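Local coordinates for protein phosphatidylinositol-specific phospholipase C1 (PDB 3H4X) that is a bacterial enzyme of the calcium-dependent phosphoinositide phospholipase C family, built on a TIM-barrel-like parallel alpha/beta fold, at residues G55-E60 with A317-A322. Numbering follows the deposited sequence.
Sequences GAALLE and ASFATA. With EOH (ethanol), chain T.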
ATOM      1  N   GLY A  55     -14.524   0.707  -4.858  1.00 10.19           N
ATOM      2  CA  GLY A  55     -14.663   1.644  -3.751  1.00  9.85           C
ATOM      3  C   GLY A  55     -13.632   1.445  -2.648  1.00  9.25           C
ATOM      4  O   GLY A  55     -13.524   2.270  -1.743  1.00  9.62           O
ATOM      5  N   ALA A  56     -12.869   0.357  -2.712  1.00  8.62           N
ATOM      6  CA  ALA A  56     -11.852   0.091  -1.694  1.00  8.27           C
ATOM      7  C   ALA A  56     -10.828   1.220  -1.606  1.00  7.86           C
ATOM      8  O   ALA A  56     -10.484   1.843  -2.613  1.00  7.77           O
ATOM      9  CB  ALA A  56     -11.157  -1.233  -1.971  1.00  8.67           C
ATOM     10  N   ALA A  57     -10.334   1.464  -0.398  1.00  7.62           N
ATOM     11  CA  ALA A  57      -9.338   2.506  -0.161  1.00  7.49           C
ATOM     12  C   ALA A  57      -7.911   2.011  -0.387  1.00  6.92           C
ATOM     13  O   ALA A  57      -6.983   2.805  -0.564  1.00  7.09           O
ATOM     14  CB  ALA A  57      -9.479   3.022   1.249  1.00  7.93           C
ATOM     15  N   LEU A  58      -7.741   0.693  -0.344  1.00  6.87           N
ATOM     16  CA  LEU A  58      -6.431   0.076  -0.458  1.00  6.73           C
ATOM     17  C   LEU A  58      -6.569  -1.155  -1.338  1.00  6.48           C
ATOM     18  O   LEU A  58      -7.480  -1.957  -1.148  1.00  6.91           O
ATOM     19  CB  LEU A  58      -5.897  -0.295   0.933  1.00  6.99           C
ATOM     20  CG  LEU A  58      -4.538  -1.000   1.051  1.00  6.95           C
ATOM     21  CD1 LEU A  58      -3.996  -0.852   2.460  1.00  7.93           C
ATOM     22  CD2 LEU A  58      -4.610  -2.466   0.669  1.00  7.85           C
ATOM     23  N   LEU A  59      -5.690  -1.267  -2.328  1.00  6.43           N
ATOM     24  CA  LEU A  59      -5.657  -2.418  -3.218  1.00  6.62           C
ATOM     25  C   LEU A  59      -4.255  -2.979  -3.167  1.00  6.88           C
ATOM     26  O   LEU A  59      -3.283  -2.244  -3.345  1.00  7.36           O
ATOM     27  CB  LEU A  59      -5.991  -2.005  -4.651  1.00  6.94           C
ATOM     28  CG  LEU A  59      -7.370  -1.381  -4.859  1.00  7.90           C
ATOM     29  CD1 LEU A  59      -7.494  -0.866  -6.281  1.00  9.37           C
ATOM     30  CD2 LEU A  59      -8.485  -2.363  -4.536  1.00  8.81           C
ATOM     31  N   GLU A  60      -4.140  -4.280  -2.931  1.00  7.33           N
ATOM     32  CA  GLU A  60      -2.829  -4.881  -2.758  1.00  8.18           C
ATOM     33  C   GLU A  60      -2.375  -5.641  -3.999  1.00  8.00           C
ATOM     34  O   GLU A  60      -3.162  -6.350  -4.637  1.00  8.35           O
ATOM     35  CB  GLU A  60      -2.842  -5.778  -1.532  1.00  9.12           C
ATOM     36  CG  GLU A  60      -1.490  -6.310  -1.128  1.00 11.43           C
ATOM     37  CD  GLU A  60      -1.581  -7.162   0.113  0.55 15.45           C
ATOM     38  OE1 GLU A  60      -2.700  -7.304   0.653  0.55 17.29           O
ATOM     39  OE2 GLU A  60      -0.540  -7.690   0.548  0.55 18.08           O
ATOM     40  N   ALA A 317      -6.641   1.731  13.704  1.00  8.64           N
ATOM     41  CA  ALA A 317      -6.246   1.357  12.352  1.00  8.31           C
ATOM     42  C   ALA A 317      -6.493   2.516  11.390  1.00  7.94           C
ATOM     43  O   ALA A 317      -7.458   3.270  11.549  1.00  8.38           O
ATOM     44  CB  ALA A 317      -7.018   0.133  11.893  1.00  8.38           C
ATOM     45  N   SER A 318      -5.621   2.659  10.396  1.00  7.62           N
ATOM     46  CA  SER A 318      -5.912   3.505   9.240  1.00  7.38           C
ATOM     47  C   SER A 318      -6.634   2.698   8.171  1.00  7.11           C
ATOM     48  O   SER A 318      -7.504   3.219   7.470  1.00  7.03           O
ATOM     49  CB  SER A 318      -4.631   4.066   8.632  1.00  7.38           C
ATOM     50  OG  SER A 318      -3.945   4.891   9.548  1.00  7.61           O
ATOM     51  N   PHE A 319      -6.258   1.429   8.031  1.00  7.07           N
ATOM     52  CA  PHE A 319      -6.872   0.543   7.051  1.00  7.46           C
ATOM     53  C   PHE A 319      -7.127  -0.811   7.686  1.00  7.63           C
ATOM     54  O   PHE A 319      -6.313  -1.294   8.472  1.00  8.03           O
ATOM     55  CB  PHE A 319      -5.960   0.328   5.839  1.00  7.42           C
ATOM     56  CG  PHE A 319      -5.613   1.582   5.094  1.00  7.45           C
ATOM     57  CD1 PHE A 319      -6.367   1.991   4.006  1.00  8.44           C
ATOM     58  CD2 PHE A 319      -4.514   2.341   5.466  1.00  8.09           C
ATOM     59  CE1 PHE A 319      -6.032   3.138   3.313  1.00  8.65           C
ATOM     60  CE2 PHE A 319      -4.177   3.491   4.771  1.00  8.66           C
ATOM     61  CZ  PHE A 319      -4.939   3.889   3.698  1.00  8.77           C
ATOM     62  N   ALA A 320      -8.260  -1.414   7.338  1.00  8.12           N
ATOM     63  CA  ALA A 320      -8.547  -2.800   7.671  1.00  8.63           C
ATOM     64  C   ALA A 320      -8.629  -3.557   6.349  1.00  8.64           C
ATOM     65  O   ALA A 320      -9.397  -3.170   5.466  1.00  8.77           O
ATOM     66  CB  ALA A 320      -9.868  -2.899   8.413  1.00  9.16           C
ATOM     67  N   THR A 321      -7.845  -4.619   6.196  1.00  8.70           N
ATOM     68  CA  THR A 321      -7.865  -5.362   4.940  1.00  8.90           C
ATOM     69  C   THR A 321      -8.263  -6.818   5.117  1.00  8.79           C
ATOM     70  O   THR A 321      -7.989  -7.438   6.151  1.00  9.07           O
ATOM     71  CB  THR A 321      -6.527  -5.258   4.161  1.00  9.06           C
ATOM     72  OG1 THR A 321      -5.563  -6.170   4.703  1.00  9.64           O
ATOM     73  CG2 THR A 321      -5.974  -3.844   4.227  1.00  9.61           C
ATOM     74  N   ALA A 322      -8.942  -7.331   4.096  1.00  9.35           N
ATOM     75  CA  ALA A 322      -9.352  -8.723   4.021  1.00  9.81           C
ATOM     76  C   ALA A 322      -9.650  -9.011   2.548  1.00 10.35           C
ATOM     77  O   ALA A 322      -9.104  -8.345   1.665  1.00 10.29           O
ATOM     78  CB  ALA A 322     -10.573  -8.985   4.901  1.00 10.10           C
TER
HETATM   79  C1  EOH T 358       0.909  -8.219   4.635  1.00 17.05           C
HETATM   80  C2  EOH T 358       1.452  -9.591   5.028  1.00 16.49           C
HETATM   81  O   EOH T 358      -0.142  -8.291   3.694  1.00 16.57           O
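Inside the parallel barrel of this phospholipase, L58 and F319 pack together on the inner side of the wall near the points where their strands begin, a worked example of second-neighbour strands joined by side-chain packing. Leucine and phenylalanine contribute about equally. L58 CD1 sits over one face of the phenyl ring, 4.3 Å from the centroid of the F319 ring and 26° off the ring normal, a CH-pi contact displaced toward the ring's root, where L58 CD1 comes within 3.9 Å of F319 CG. Lower on the same side chain, L58 CB approaches F319 CD1 at 3.9 Å. With CG of L58 trans to its own amide nitrogen (chi1 178°), the branched end is placed over the ring, where L58 CD1 also reaches T321 CG2, 4.0 Å away, with L58 CD2 almost as near that methyl. At the CE1 corner of the ring, A57 CB stands 4.0 Å from F319 CE1.

No hydrogen bond links the two segments, and their backbones cannot pair because strand 31-36 runs between strands 58-64 and 319-322, parallel to both, in the closed ring of eight parallel strands that makes a TIM barrel. Backbone bonding passes through that intermediary, with A57 pairing with V34 and L58 with V36, while the residues facing inward span the gap of 7.5 Å from L58 CA to F319 CA. The phenyl ring is further enclosed by S33, L125 and I284, so three other strands take part in the same buried cluster. Farther along strand 58-64, apolar packing gives way to polar groups: in one of its two modelled conformers, E60 OE2 doubtfully accepts a weak hydrogen bond from O of an ethanol molecule, 3.2 Å away. The ethanol, probably from the crystallisation liquor, is also hydrogen-bonded to K127 NZ.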